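Local coordinates for protein carboxylase (Deinococcus radiodurans, PDB 5H80) that probably carries out the ATP-dependent carboxylation of biotin, as the biotin carboxylase domain of a single-chain, multidomain bacterial carboxylase, at residues L252-K265 and Q322-L336. Residues are numbered along the deposited sequence; the frame is centred on the assembly and turned at random. Where two conformers were deposited one is given.
With EDO (1,2-ethanediol), chain G.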
loop_
_atom_site.group_PDB
_atom_site.type_symbol
_atom_site.label_atom_id
_atom_site.label_comp_id
_atom_site.label_asym_id
_atom_site.label_seq_id
_atom_site.Cartn_x
_atom_site.Cartn_y
_atom_site.Cartn_z
ATOM N N LEU A 252 -2.464 -4.358 19.116
ATOM C CA LEU A 252 -2.443 -3.406 17.926
ATOM C C LEU A 252 -3.716 -2.516 17.917
ATOM O O LEU A 252 -4.324 -2.296 16.844
ATOM C CB LEU A 252 -2.157 -4.089 16.583
ATOM C CG LEU A 252 -0.769 -4.604 16.288
ATOM C CD1 LEU A 252 0.294 -3.504 16.494
ATOM C CD2 LEU A 252 -0.570 -5.790 17.126
ATOM N N TRP A 253 -4.195 -2.066 19.105
ATOM C CA TRP A 253 -5.327 -1.199 19.243
ATOM C C TRP A 253 -6.610 -1.853 18.701
ATOM O O TRP A 253 -6.717 -3.087 18.688
ATOM C CB TRP A 253 -5.051 0.237 18.598
ATOM C CG TRP A 253 -3.849 0.885 19.324
ATOM C CD1 TRP A 253 -3.861 1.646 20.451
ATOM C CD2 TRP A 253 -2.508 0.895 18.844
ATOM N NE1 TRP A 253 -2.597 2.087 20.729
ATOM C CE2 TRP A 253 -1.738 1.625 19.778
ATOM C CE3 TRP A 253 -1.863 0.286 17.717
ATOM C CZ2 TRP A 253 -0.345 1.839 19.593
ATOM C CZ3 TRP A 253 -0.434 0.475 17.579
ATOM C CH2 TRP A 253 0.238 1.274 18.455
ATOM N N GLU A 254 -7.508 -1.062 18.154
ATOM C CA GLU A 254 -8.839 -1.464 17.844
ATOM C C GLU A 254 -9.242 -1.402 16.412
ATOM O O GLU A 254 -8.691 -0.633 15.587
ATOM C CB GLU A 254 -9.858 -0.728 18.701
ATOM C CG GLU A 254 -10.380 0.639 18.316
ATOM C CD GLU A 254 -9.333 1.770 18.305
ATOM O OE1 GLU A 254 -8.263 1.561 18.900
ATOM O OE2 GLU A 254 -9.715 2.792 17.737
ATOM N N ARG A 255 -10.411 -1.995 16.127
ATOM C CA ARG A 255 -11.129 -1.856 14.833
ATOM C C ARG A 255 -12.604 -1.766 15.102
ATOM O O ARG A 255 -13.067 -2.301 16.153
ATOM C CB ARG A 255 -10.941 -3.085 13.931
ATOM C CG ARG A 255 -9.608 -3.372 13.355
ATOM C CD ARG A 255 -9.469 -4.692 12.597
ATOM N NE ARG A 255 -9.613 -5.906 13.398
ATOM C CZ ARG A 255 -8.624 -6.666 13.817
ATOM N NH1 ARG A 255 -7.326 -6.380 13.573
ATOM N NH2 ARG A 255 -8.914 -7.750 14.474
ATOM N N ASP A 256 -13.316 -1.027 14.243
ATOM C CA ASP A 256 -14.750 -0.864 14.369
ATOM C C ASP A 256 -15.380 -1.441 13.149
ATOM O O ASP A 256 -15.140 -0.988 12.019
ATOM C CB ASP A 256 -15.126 0.535 14.566
ATOM C CG ASP A 256 -16.615 0.777 14.894
ATOM O OD1 ASP A 256 -17.484 0.393 14.093
ATOM O OD2 ASP A 256 -16.786 1.426 15.963
ATOM N N CYS A 257 -16.239 -2.386 13.419
ATOM C CA CYS A 257 -16.897 -3.168 12.371
ATOM C C CYS A 257 -18.446 -3.050 12.530
ATOM O O CYS A 257 -19.183 -4.038 12.328
ATOM C CB CYS A 257 -16.549 -4.603 12.478
ATOM S SG CYS A 257 -14.751 -4.936 12.546
ATOM N N THR A 258 -18.917 -1.873 12.856
ATOM C CA THR A 258 -20.342 -1.647 13.160
ATOM C C THR A 258 -21.313 -1.831 12.001
ATOM O O THR A 258 -22.451 -2.255 12.159
ATOM C CB THR A 258 -20.473 -0.279 13.839
ATOM O OG1 THR A 258 -19.730 -0.218 15.084
ATOM C CG2 THR A 258 -22.025 0.184 13.976
ATOM N N VAL A 259 -20.912 -1.433 10.800
ATOM C CA VAL A 259 -21.750 -1.516 9.600
ATOM C C VAL A 259 -21.787 -3.017 9.118
ATOM O O VAL A 259 -20.800 -3.597 8.640
ATOM C CB VAL A 259 -21.197 -0.586 8.512
ATOM C CG1 VAL A 259 -21.996 -0.782 7.242
ATOM C CG2 VAL A 259 -21.134 0.880 9.019
ATOM N N GLN A 260 -22.928 -3.654 9.454
ATOM C CA GLN A 260 -23.169 -5.106 9.211
ATOM C C GLN A 260 -24.500 -5.283 8.548
ATOM O O GLN A 260 -25.340 -4.500 8.779
ATOM C CB GLN A 260 -23.274 -5.820 10.535
ATOM C CG GLN A 260 -22.093 -5.604 11.381
ATOM C CD GLN A 260 -22.073 -6.306 12.704
ATOM O OE1 GLN A 260 -22.915 -7.144 12.993
ATOM N NE2 GLN A 260 -21.013 -6.040 13.480
ATOM N N ARG A 261 -24.635 -6.304 7.728
ATOM C CA ARG A 261 -25.901 -6.618 6.986
ATOM C C ARG A 261 -26.260 -7.968 7.544
ATOM O O ARG A 261 -25.460 -8.905 7.413
ATOM C CB ARG A 261 -25.715 -6.703 5.512
ATOM C CG ARG A 261 -27.018 -6.846 4.706
ATOM C CD ARG A 261 -26.593 -7.109 3.279
ATOM N NE ARG A 261 -27.510 -6.599 2.251
ATOM C CZ ARG A 261 -27.142 -6.105 1.048
ATOM N NH1 ARG A 261 -25.850 -5.969 0.706
ATOM N NH2 ARG A 261 -28.076 -5.718 0.163
ATOM N N ARG A 262 -27.359 -8.064 8.288
ATOM C CA ARG A 262 -27.668 -9.334 9.012
ATOM C C ARG A 262 -26.436 -9.993 9.628
ATOM O O ARG A 262 -26.162 -11.160 9.384
ATOM C CB ARG A 262 -28.371 -10.346 8.069
ATOM C CG ARG A 262 -29.712 -9.864 7.522
ATOM C CD ARG A 262 -30.425 -10.937 6.715
ATOM N NE ARG A 262 -31.868 -10.690 6.594
ATOM C CZ ARG A 262 -32.704 -11.410 5.840
ATOM N NH1 ARG A 262 -32.260 -12.434 5.107
ATOM N NH2 ARG A 262 -33.996 -11.102 5.807
ATOM N N HIS A 263 -25.677 -9.225 10.397
ATOM C CA HIS A 263 -24.519 -9.741 11.146
ATOM C C HIS A 263 -23.258 -10.083 10.306
ATOM O O HIS A 263 -22.251 -10.490 10.880
ATOM C CB HIS A 263 -24.929 -10.940 12.055
ATOM C CG HIS A 263 -26.004 -10.602 13.050
ATOM N ND1 HIS A 263 -27.346 -10.799 12.793
ATOM C CD2 HIS A 263 -25.934 -10.060 14.291
ATOM C CE1 HIS A 263 -28.056 -10.376 13.822
ATOM N NE2 HIS A 263 -27.224 -9.939 14.751
ATOM N N GLN A 264 -23.285 -9.851 9.000
ATOM C CA GLN A 264 -22.074 -9.882 8.129
ATOM C C GLN A 264 -21.409 -8.475 8.025
ATOM O O GLN A 264 -22.020 -7.525 7.594
ATOM C CB GLN A 264 -22.427 -10.326 6.712
ATOM C CG GLN A 264 -23.306 -11.570 6.565
ATOM C CD GLN A 264 -23.090 -12.596 7.658
ATOM O OE1 GLN A 264 -23.751 -12.556 8.707
ATOM N NE2 GLN A 264 -22.176 -13.530 7.423
ATOM N N LYS A 265 -20.167 -8.366 8.396
ATOM C CA LYS A 265 -19.429 -7.126 8.376
ATOM C C LYS A 265 -19.152 -6.668 6.928
ATOM O O LYS A 265 -18.959 -7.544 6.057
ATOM C CB LYS A 265 -18.110 -7.334 9.165
ATOM C CG LYS A 265 -18.225 -7.639 10.667
ATOM C CD LYS A 265 -16.904 -8.193 11.256
ATOM C CE LYS A 265 -16.997 -8.543 12.722
ATOM N NZ LYS A 265 -15.809 -9.225 13.315
ATOM N N GLN A 322 -8.151 -12.735 11.726
ATOM C CA GLN A 322 -9.439 -12.366 11.097
ATOM C C GLN A 322 -9.371 -11.682 9.741
ATOM O O GLN A 322 -8.298 -11.062 9.398
ATOM C CB GLN A 322 -10.156 -11.366 11.983
ATOM C CG GLN A 322 -10.882 -11.919 13.214
ATOM C CD GLN A 322 -11.394 -10.847 14.099
ATOM O OE1 GLN A 322 -10.887 -9.707 14.122
ATOM N NE2 GLN A 322 -12.493 -11.149 14.786
ATOM N N VAL A 323 -10.513 -11.678 9.056
ATOM C CA VAL A 323 -10.619 -11.149 7.726
ATOM C C VAL A 323 -10.139 -9.665 7.723
ATOM O O VAL A 323 -9.406 -9.257 6.724
ATOM C CB VAL A 323 -12.096 -11.150 7.213
ATOM C CG1 VAL A 323 -12.232 -10.414 5.906
ATOM C CG2 VAL A 323 -12.521 -12.589 6.903
ATOM N N GLU A 324 -10.577 -8.883 8.721
ATOM C CA GLU A 324 -10.252 -7.492 8.822
ATOM C C GLU A 324 -8.842 -7.164 9.385
ATOM O O GLU A 324 -8.657 -6.007 9.783
ATOM C CB GLU A 324 -11.358 -6.735 9.529
ATOM C CG GLU A 324 -11.639 -7.094 10.904
ATOM C CD GLU A 324 -12.563 -8.298 11.129
ATOM O OE1 GLU A 324 -12.700 -9.165 10.242
ATOM O OE2 GLU A 324 -13.165 -8.349 12.246
ATOM N N HIS A 325 -7.906 -8.169 9.520
ATOM C CA HIS A 325 -6.604 -7.958 10.107
ATOM C C HIS A 325 -5.913 -6.925 9.136
ATOM O O HIS A 325 -5.138 -6.109 9.657
ATOM C CB HIS A 325 -5.781 -9.228 10.142
ATOM C CG HIS A 325 -5.305 -9.686 8.780
ATOM N ND1 HIS A 325 -6.072 -10.385 7.887
ATOM C CD2 HIS A 325 -4.118 -9.453 8.138
ATOM C CE1 HIS A 325 -5.381 -10.622 6.758
ATOM N NE2 HIS A 325 -4.184 -10.065 6.889
ATOM N N THR A 326 -6.346 -6.970 7.878
ATOM C CA THR A 326 -5.745 -5.999 6.871
ATOM C C THR A 326 -5.785 -4.486 7.276
ATOM O O THR A 326 -4.764 -3.690 7.041
ATOM C CB THR A 326 -6.462 -6.089 5.566
ATOM O OG1 THR A 326 -7.818 -5.796 5.838
ATOM C CG2 THR A 326 -6.311 -7.511 4.938
ATOM N N VAL A 327 -6.871 -3.997 7.809
ATOM C CA VAL A 327 -6.961 -2.540 8.183
ATOM C C VAL A 327 -5.996 -2.101 9.276
ATOM O O VAL A 327 -5.415 -1.010 9.220
ATOM C CB VAL A 327 -8.383 -2.047 8.552
ATOM C CG1 VAL A 327 -9.187 -1.655 7.349
ATOM C CG2 VAL A 327 -9.171 -3.057 9.373
ATOM N N THR A 328 -5.779 -2.970 10.267
ATOM C CA THR A 328 -4.849 -2.747 11.286
ATOM C C THR A 328 -3.467 -2.732 10.723
ATOM O O THR A 328 -2.674 -1.884 11.081
ATOM C CB THR A 328 -4.940 -3.910 12.310
ATOM O OG1 THR A 328 -6.228 -3.862 12.932
ATOM C CG2 THR A 328 -3.876 -3.862 13.359
ATOM N N GLU A 329 -3.186 -3.680 9.835
ATOM C CA GLU A 329 -1.867 -3.712 9.127
ATOM C C GLU A 329 -1.590 -2.358 8.498
ATOM O O GLU A 329 -0.475 -1.834 8.647
ATOM C CB GLU A 329 -1.898 -4.854 8.057
ATOM C CG GLU A 329 -1.815 -6.239 8.717
ATOM C CD GLU A 329 -1.478 -7.360 7.700
ATOM O OE1 GLU A 329 -1.807 -7.203 6.514
ATOM O OE2 GLU A 329 -0.866 -8.351 8.080
ATOM N N GLU A 330 -2.481 -1.806 7.727
ATOM C CA GLU A 330 -2.169 -0.583 6.974
ATOM C C GLU A 330 -2.165 0.656 7.914
ATOM O O GLU A 330 -1.304 1.595 7.721
ATOM C CB GLU A 330 -3.131 -0.464 5.802
ATOM C CG GLU A 330 -3.066 -1.493 4.659
ATOM C CD GLU A 330 -1.749 -1.665 4.160
ATOM O OE1 GLU A 330 -1.119 -0.628 3.777
ATOM O OE2 GLU A 330 -1.222 -2.747 4.240
ATOM N N TRP A 331 -3.121 0.755 8.838
ATOM C CA TRP A 331 -3.075 1.787 9.861
ATOM C C TRP A 331 -1.758 1.770 10.668
ATOM O O TRP A 331 -1.107 2.847 10.827
ATOM C CB TRP A 331 -4.306 1.705 10.783
ATOM C CG TRP A 331 -4.357 2.733 11.843
ATOM C CD1 TRP A 331 -3.971 4.099 11.755
ATOM C CD2 TRP A 331 -4.781 2.526 13.144
ATOM N NE1 TRP A 331 -4.189 4.715 12.941
ATOM C CE2 TRP A 331 -4.738 3.784 13.817
ATOM C CE3 TRP A 331 -5.343 1.403 13.831
ATOM C CZ2 TRP A 331 -5.170 3.946 15.117
ATOM C CZ3 TRP A 331 -5.693 1.551 15.124
ATOM C CH2 TRP A 331 -5.610 2.842 15.805
ATOM N N CYS A 332 -1.358 0.615 11.220
ATOM C CA CYS A 332 -0.262 0.481 12.173
ATOM C C CYS A 332 1.098 0.355 11.456
ATOM O O CYS A 332 2.137 0.525 12.083
ATOM C CB CYS A 332 -0.481 -0.696 13.109
ATOM S SG CYS A 332 -1.905 -0.495 14.244
ATOM N N GLY A 333 1.117 -0.006 10.160
ATOM C CA GLY A 333 2.337 -0.369 9.433
ATOM C C GLY A 333 3.008 -1.570 10.015
ATOM O O GLY A 333 4.085 -1.459 10.643
ATOM N N THR A 334 2.271 -2.707 10.001
ATOM C CA THR A 334 2.767 -3.911 10.600
ATOM C C THR A 334 2.238 -5.040 9.689
ATOM O O THR A 334 1.110 -4.918 9.156
ATOM C CB THR A 334 2.256 -4.069 12.079
ATOM O OG1 THR A 334 2.982 -5.050 12.758
ATOM C CG2 THR A 334 0.832 -4.523 12.295
ATOM N N ASP A 335 3.015 -6.090 9.582
ATOM C CA ASP A 335 2.590 -7.360 8.960
ATOM C C ASP A 335 2.163 -8.397 10.082
ATOM O O ASP A 335 3.074 -9.023 10.785
ATOM C CB ASP A 335 3.709 -7.916 8.171
ATOM C CG ASP A 335 3.326 -9.103 7.285
ATOM O OD1 ASP A 335 2.405 -9.924 7.706
ATOM O OD2 ASP A 335 3.870 -9.232 6.142
ATOM N N LEU A 336 0.882 -8.471 10.279
ATOM C CA LEU A 336 0.313 -9.447 11.258
ATOM C C LEU A 336 0.547 -10.868 10.922
ATOM O O LEU A 336 0.659 -11.702 11.884
ATOM C CB LEU A 336 -1.150 -9.189 11.575
ATOM C CG LEU A 336 -1.408 -7.892 12.397
ATOM C CD1 LEU A 336 -2.826 -7.398 12.387
ATOM C CD2 LEU A 336 -0.790 -8.002 13.788
HETATM C C1 EDO G . 1.279 -4.857 4.894
HETATM O O1 EDO G . 1.146 -3.493 5.335
HETATM C C2 EDO G . 2.077 -5.739 5.803
HETATM O O2 EDO G . 3.318 -5.012 5.925
HETATM O O HOH W 1 -6.246 -1.866 14.823
HETATM O O HOH W 2 -14.502 -10.942 11.166
#
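Arg255 lays its guanidinium across the start of helix 325-332, one face over the peptide between Glu324 and His325, and spends its edge on two side chains. Arg255 NH1 gives Thr328 OG1 a hydrogen bond of 2.8 Å, the hydroxyl lying 16° out of the guanidinium plane; NH2 reaches Gln322 OE1 in a weak, bent bond. A bend at chi3 (-66°) turns the group down onto the helix, while Arg255 CD packs 3.2 Å from Glu324 O. Its NE pairs with Glu239 on the adjoining strand, so all three nitrogens are engaged. Cut back to an alanine, this position would probably leave Gln322 OE1 and Thr328 OG1 without their donor, Glu239 short of one cationic partner, and the Glu324-His325 peptide without the flat group over it.

Thr328 OG1 also donates to a water that in turn bonds the carbonyl oxygens of Leu252 and Glu254, tying the edge strand's backbone to the helix. Beside Arg255, Lys265 NZ forms a salt bridge with Glu324 OE2 (3.0 Å), and a second water spans NZ and OE1. Farther along, the contact turns apolar: Cys332 SG sits at the edge of the Trp253 ring, 3.6 Å from CE3, Trp331 CZ3 meets Trp253 CB, and the Leu252 and Leu336 side chains run past each other in opposite directions, their CD2 atoms 4.0 Å apart.

The contact thus seats a helix beside the outermost strand of a four-stranded antiparallel sheet, within the ATP-grasp-type ATP-binding domain of biotin carboxylases.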